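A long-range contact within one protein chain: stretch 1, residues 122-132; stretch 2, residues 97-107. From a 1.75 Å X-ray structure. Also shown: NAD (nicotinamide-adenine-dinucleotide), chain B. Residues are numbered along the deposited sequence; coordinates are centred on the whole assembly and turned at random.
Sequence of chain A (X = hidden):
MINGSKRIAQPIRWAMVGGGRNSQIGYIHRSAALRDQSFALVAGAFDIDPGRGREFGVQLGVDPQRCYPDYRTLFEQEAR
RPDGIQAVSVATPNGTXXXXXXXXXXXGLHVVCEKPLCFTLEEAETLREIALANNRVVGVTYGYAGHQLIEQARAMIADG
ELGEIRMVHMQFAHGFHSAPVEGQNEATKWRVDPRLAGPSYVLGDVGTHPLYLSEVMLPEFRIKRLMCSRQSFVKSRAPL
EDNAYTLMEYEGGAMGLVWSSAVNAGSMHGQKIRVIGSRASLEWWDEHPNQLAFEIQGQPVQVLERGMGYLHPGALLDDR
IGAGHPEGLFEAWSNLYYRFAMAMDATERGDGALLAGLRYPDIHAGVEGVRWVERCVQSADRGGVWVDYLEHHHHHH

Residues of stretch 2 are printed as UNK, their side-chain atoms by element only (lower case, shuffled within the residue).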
# COMPACT_ATOMS: atom_id res chain seq x y z
N GLU A 122 -17.02 -12.96 -38.05
CA GLU A 122 -18.02 -13.66 -38.90
C GLU A 122 -18.40 -14.99 -38.22
O GLU A 122 -19.61 -15.30 -38.17
CB GLU A 122 -17.50 -13.80 -40.34
CG GLU A 122 -18.44 -14.61 -41.23
CD GLU A 122 -18.32 -14.36 -42.74
OE1 GLU A 122 -17.83 -15.28 -43.45
OE2 GLU A 122 -18.74 -13.27 -43.20
N GLU A 123 -17.43 -15.73 -37.67
CA GLU A 123 -17.67 -16.97 -36.89
C GLU A 123 -18.51 -16.65 -35.65
O GLU A 123 -19.44 -17.41 -35.33
CB GLU A 123 -16.35 -17.59 -36.40
CG GLU A 123 -15.64 -18.45 -37.42
CD GLU A 123 -14.29 -18.93 -36.90
OE1 GLU A 123 -13.48 -18.08 -36.50
OE2 GLU A 123 -14.07 -20.15 -36.85
N ALA A 124 -18.18 -15.57 -34.93
CA ALA A 124 -18.89 -15.15 -33.71
C ALA A 124 -20.37 -14.89 -34.04
O ALA A 124 -21.25 -15.36 -33.27
CB ALA A 124 -18.25 -13.91 -33.12
N GLU A 125 -20.63 -14.16 -35.12
CA GLU A 125 -22.01 -13.81 -35.55
C GLU A 125 -22.77 -15.11 -35.87
O GLU A 125 -23.96 -15.20 -35.48
CB GLU A 125 -21.98 -12.86 -36.75
CG GLU A 125 -21.40 -11.50 -36.41
CD GLU A 125 -22.35 -10.52 -35.75
OE1 GLU A 125 -23.46 -10.92 -35.34
OE2 GLU A 125 -21.97 -9.34 -35.66
N THR A 126 -22.12 -16.07 -36.52
CA THR A 126 -22.72 -17.38 -36.86
C THR A 126 -23.07 -18.14 -35.58
O THR A 126 -24.19 -18.66 -35.47
CB THR A 126 -21.78 -18.21 -37.74
OG1 THR A 126 -21.58 -17.41 -38.90
CG2 THR A 126 -22.35 -19.57 -38.08
N LEU A 127 -22.12 -18.23 -34.64
CA LEU A 127 -22.35 -18.93 -33.35
C LEU A 127 -23.55 -18.31 -32.65
O LEU A 127 -24.38 -19.07 -32.12
CB LEU A 127 -21.12 -18.78 -32.45
CG LEU A 127 -20.08 -19.88 -32.53
CD1 LEU A 127 -19.15 -19.76 -31.33
CD2 LEU A 127 -20.70 -21.27 -32.58
N ARG A 128 -23.60 -16.98 -32.61
CA ARG A 128 -24.68 -16.28 -31.88
C ARG A 128 -26.02 -16.64 -32.55
O ARG A 128 -26.98 -16.94 -31.83
CB ARG A 128 -24.46 -14.77 -31.83
CG ARG A 128 -25.68 -14.06 -31.24
CD ARG A 128 -25.43 -12.65 -30.78
NE ARG A 128 -24.90 -11.80 -31.82
CZ ARG A 128 -24.48 -10.55 -31.63
NH1 ARG A 128 -24.54 -10.00 -30.43
NH2 ARG A 128 -24.02 -9.86 -32.65
N GLU A 129 -26.09 -16.60 -33.88
CA GLU A 129 -27.37 -16.92 -34.57
C GLU A 129 -27.79 -18.35 -34.24
O GLU A 129 -28.99 -18.58 -34.01
CB GLU A 129 -27.26 -16.68 -36.07
CG GLU A 129 -27.22 -15.21 -36.41
CD GLU A 129 -27.82 -14.84 -37.75
OE1 GLU A 129 -27.83 -15.71 -38.64
OE2 GLU A 129 -28.27 -13.68 -37.88
N ILE A 130 -26.84 -19.29 -34.17
CA ILE A 130 -27.15 -20.72 -33.90
C ILE A 130 -27.60 -20.87 -32.44
O ILE A 130 -28.57 -21.59 -32.20
CB ILE A 130 -25.97 -21.63 -34.28
CG1 ILE A 130 -25.69 -21.58 -35.79
CG2 ILE A 130 -26.22 -23.05 -33.80
CD1 ILE A 130 -24.46 -22.35 -36.23
N ALA A 131 -26.95 -20.19 -31.49
CA ALA A 131 -27.36 -20.21 -30.07
C ALA A 131 -28.80 -19.69 -29.94
O ALA A 131 -29.60 -20.31 -29.22
CB ALA A 131 -26.41 -19.40 -29.22
N LEU A 132 -29.12 -18.58 -30.60
CA LEU A 132 -30.45 -17.94 -30.48
C LEU A 132 -31.51 -18.85 -31.11
O LEU A 132 -32.54 -19.07 -30.47
CB LEU A 132 -30.41 -16.56 -31.13
CG LEU A 132 -29.57 -15.52 -30.39
CD1 LEU A 132 -29.34 -14.29 -31.25
CD2 LEU A 132 -30.23 -15.13 -29.08
N UNK A 97 -12.84 -23.82 -30.19
CA UNK A 97 -14.03 -23.27 -29.49
C UNK A 97 -15.23 -23.21 -30.45
O UNK A 97 -16.33 -23.59 -30.05
c UNK A 97 -13.77 -21.88 -28.92
c UNK A 97 -11.69 -20.99 -26.11
n UNK A 97 -11.41 -22.30 -26.15
n UNK A 97 -12.55 -20.72 -27.07
c UNK A 97 -12.83 -21.87 -27.76
c UNK A 97 -12.11 -22.86 -27.18
N UNK A 98 -15.01 -22.72 -31.67
CA UNK A 98 -16.10 -22.51 -32.65
C UNK A 98 -16.78 -23.85 -32.96
O UNK A 98 -18.01 -23.96 -32.80
c UNK A 98 -18.57 -20.62 -35.93
c UNK A 98 -16.75 -22.69 -35.98
c UNK A 98 -18.64 -21.58 -36.92
c UNK A 98 -16.65 -21.73 -34.98
c UNK A 98 -17.74 -22.61 -36.94
c UNK A 98 -15.59 -21.83 -33.92
c UNK A 98 -17.58 -20.70 -34.96
N UNK A 99 -16.00 -24.84 -33.39
CA UNK A 99 -16.51 -26.16 -33.85
C UNK A 99 -17.23 -26.86 -32.69
O UNK A 99 -18.32 -27.41 -32.90
c UNK A 99 -15.39 -27.00 -34.41
N UNK A 100 -16.65 -26.82 -31.49
CA UNK A 100 -17.22 -27.56 -30.33
C UNK A 100 -18.51 -26.86 -29.88
O UNK A 100 -19.50 -27.58 -29.65
c UNK A 100 -14.97 -28.48 -29.61
c UNK A 100 -16.21 -27.69 -29.18
c UNK A 100 -13.83 -28.40 -28.64
c UNK A 100 -16.89 -28.33 -27.97
N UNK A 101 -18.49 -25.52 -29.76
CA UNK A 101 -19.69 -24.73 -29.35
C UNK A 101 -20.80 -24.95 -30.39
O UNK A 101 -21.95 -25.22 -29.98
c UNK A 101 -19.34 -23.25 -29.15
o UNK A 101 -18.35 -23.18 -28.13
c UNK A 101 -20.53 -22.42 -28.73
N UNK A 102 -20.48 -24.84 -31.68
CA UNK A 102 -21.48 -25.01 -32.76
C UNK A 102 -22.14 -26.39 -32.62
O UNK A 102 -23.39 -26.45 -32.63
n UNK A 102 -21.23 -23.71 -39.20
c UNK A 102 -20.84 -24.88 -34.15
c UNK A 102 -21.88 -24.96 -35.26
n UNK A 102 -23.42 -24.29 -39.55
n UNK A 102 -22.39 -24.89 -37.60
c UNK A 102 -22.34 -24.29 -38.78
c UNK A 102 -21.29 -24.96 -36.65
N UNK A 103 -21.35 -27.45 -32.51
CA UNK A 103 -21.85 -28.84 -32.41
C UNK A 103 -22.74 -28.98 -31.16
O UNK A 103 -23.81 -29.61 -31.25
c UNK A 103 -20.70 -29.81 -32.38
N UNK A 104 -22.33 -28.40 -30.02
CA UNK A 104 -23.09 -28.51 -28.76
C UNK A 104 -24.45 -27.84 -28.94
O UNK A 104 -25.48 -28.44 -28.58
c UNK A 104 -22.32 -27.92 -27.60
N UNK A 105 -24.47 -26.65 -29.54
CA UNK A 105 -25.71 -25.85 -29.75
C UNK A 105 -26.65 -26.61 -30.68
O UNK A 105 -27.85 -26.65 -30.40
c UNK A 105 -25.33 -24.51 -30.39
c UNK A 105 -24.44 -23.61 -29.54
c UNK A 105 -25.01 -23.48 -28.15
c UNK A 105 -24.24 -22.25 -30.20
N UNK A 106 -26.12 -27.15 -31.78
CA UNK A 106 -26.91 -27.92 -32.77
C UNK A 106 -27.45 -29.20 -32.11
O UNK A 106 -28.54 -29.64 -32.52
c UNK A 106 -26.08 -28.18 -34.02
o UNK A 106 -24.99 -26.04 -36.85
c UNK A 106 -26.02 -26.96 -34.93
c UNK A 106 -25.00 -26.99 -36.04
o UNK A 106 -24.21 -27.95 -36.10
N UNK A 107 -26.76 -29.71 -31.08
CA UNK A 107 -27.16 -30.90 -30.29
C UNK A 107 -28.14 -30.52 -29.17
O UNK A 107 -28.51 -31.41 -28.39
c UNK A 107 -25.95 -31.61 -29.75
PA NAD B . -4.15 -25.77 -21.60
O1A NAD B . -3.30 -26.02 -22.81
O2A NAD B . -3.52 -25.58 -20.26
O5B NAD B . -5.26 -26.92 -21.50
C5B NAD B . -5.88 -27.52 -22.68
C4B NAD B . -6.62 -28.75 -22.24
O4B NAD B . -7.56 -29.18 -23.27
C3B NAD B . -5.75 -29.98 -21.96
O3B NAD B . -6.32 -30.75 -20.92
C2B NAD B . -5.80 -30.71 -23.31
O2B NAD B . -5.48 -32.08 -23.25
C1B NAD B . -7.27 -30.51 -23.65
N9A NAD B . -7.60 -30.64 -25.05
C8A NAD B . -6.94 -30.07 -26.11
N7A NAD B . -7.51 -30.30 -27.26
C5A NAD B . -8.63 -31.06 -26.95
C6A NAD B . -9.65 -31.60 -27.75
N6A NAD B . -9.73 -31.44 -29.08
N1A NAD B . -10.64 -32.30 -27.12
C2A NAD B . -10.56 -32.45 -25.79
N3A NAD B . -9.65 -31.97 -24.94
C4A NAD B . -8.70 -31.27 -25.59
O3 NAD B . -5.06 -24.46 -21.86
PN NAD B . -5.72 -23.43 -20.79
O1N NAD B . -4.70 -22.40 -20.40
O2N NAD B . -6.39 -24.23 -19.71
O5D NAD B . -6.82 -22.69 -21.68
C5D NAD B . -7.90 -23.39 -22.30
C4D NAD B . -8.90 -22.35 -22.71
O4D NAD B . -9.28 -21.58 -21.54
C3D NAD B . -8.37 -21.33 -23.72
O3D NAD B . -9.41 -20.95 -24.61
C2D NAD B . -7.93 -20.16 -22.83
O2D NAD B . -7.94 -18.91 -23.51
C1D NAD B . -9.01 -20.20 -21.76
N1N NAD B . -8.62 -19.59 -20.45
C2N NAD B . -9.45 -18.65 -19.87
C3N NAD B . -9.09 -18.02 -18.68
C7N NAD B . -10.12 -17.13 -18.03
O7N NAD B . -11.29 -17.19 -18.42
N7N NAD B . -9.71 -16.33 -17.04
C4N NAD B . -7.82 -18.26 -18.14
C5N NAD B . -6.98 -19.20 -18.75
C6N NAD B . -7.47 -19.95 -19.80

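Position 97 carries one carbon leading into a five-membered ring of three carbons and two nitrogens, which is an imidazole. Its CB stays 6.3 Å from Leu127 CD1, and the ring leads away from stretch 1, while both ring nitrogens are hydrogen-bonded elsewhere in the structure. This is His97.

Position 98 has one carbon and then a ring of six carbons with no heteroatom. The ring lies against the side chains of Glu123, Thr126 and Leu127, and the absence of a hydroxyl oxygen settles it as Phe98. Its CD1 meets Leu127 CG at 3.6 Å, and its CE1 approaches the backbone, 3.4 Å from Glu123 O. Glu123 lies over one ring face: its CG, 4.1 Å from the Phe98 ring centroid, makes a CH-pi contact, and its OE2 also lies over that face, 3.6 Å from Phe98 CG. Thr126 CG2 sits at the ring edge.

Position 99 shows a single carbon pointing away from stretch 1: Ala99. Position 100 has four carbons, forked at the first, with one arm two carbons long, and it is out of reach of the other helix. That branching gives Ile100.

At position 101 one carbon carries an oxygen and a carbon, and the side chain reaches Leu127. This is the pattern of Thr101. Its OG1 donates to His97 O at 2.8 Å, satisfying the hydroxyl within its own helix, while CG2 lies 4.0 Å from Leu127 CD1.

Position 102 is a chain of three carbons, a nitrogen, and a carbon bearing two more nitrogens, lying beside Leu127, Thr126 and Ile130. It is Arg102, extended with chi1 to chi3 all t. Ile130 CD1 covers one face of the guanidinium, 3.6 Å from Arg102 NE.

Positions 103 and 104 each have one carbon, the first pointing away and the second out of reach: Ala103 and Ala104.

Position 105 has four carbons forked at the second, packed against Leu127, Ile130 and Ala131. It is Leu105. Its CB is 3.8 Å from Ile130 CG2, and its CD1 is 3.7 Å from Ala131 CB; at this small alanine, Ala131 CA and Leu105 CA are 5.9 Å apart.

Position 106 has three carbons, the third carrying two oxygens, and its end comes nearer to Ile130: Glu106. OE2 accepts from Arg102 NE at 2.9 Å in a salt bridge and lies 3.8 Å from Ile130 CD1. Position 107, a lone carbon beyond the helix and out of reach, is Ala107.

The rule here is nearly parallel packing: the helices cross at 17°, with axes 9.4 Å apart at closest approach. Leu127 is the knob, seated among Phe98, Thr101, Arg102 and Leu105, while Ile130 and Ala131 continue the packing along Leu105. No hydrogen bond or salt bridge spans the two stretches, so the 499 Å² contact rests on packing, much of it apolar. Thr101 OG1, Arg102 NE and Glu106 OE2 find partners within their own helix, leaving carbon to meet the partner at Thr101 and a charged pair running beside Ile130 CD1.

Stretch 2 (97-107) HFAITRAALEA
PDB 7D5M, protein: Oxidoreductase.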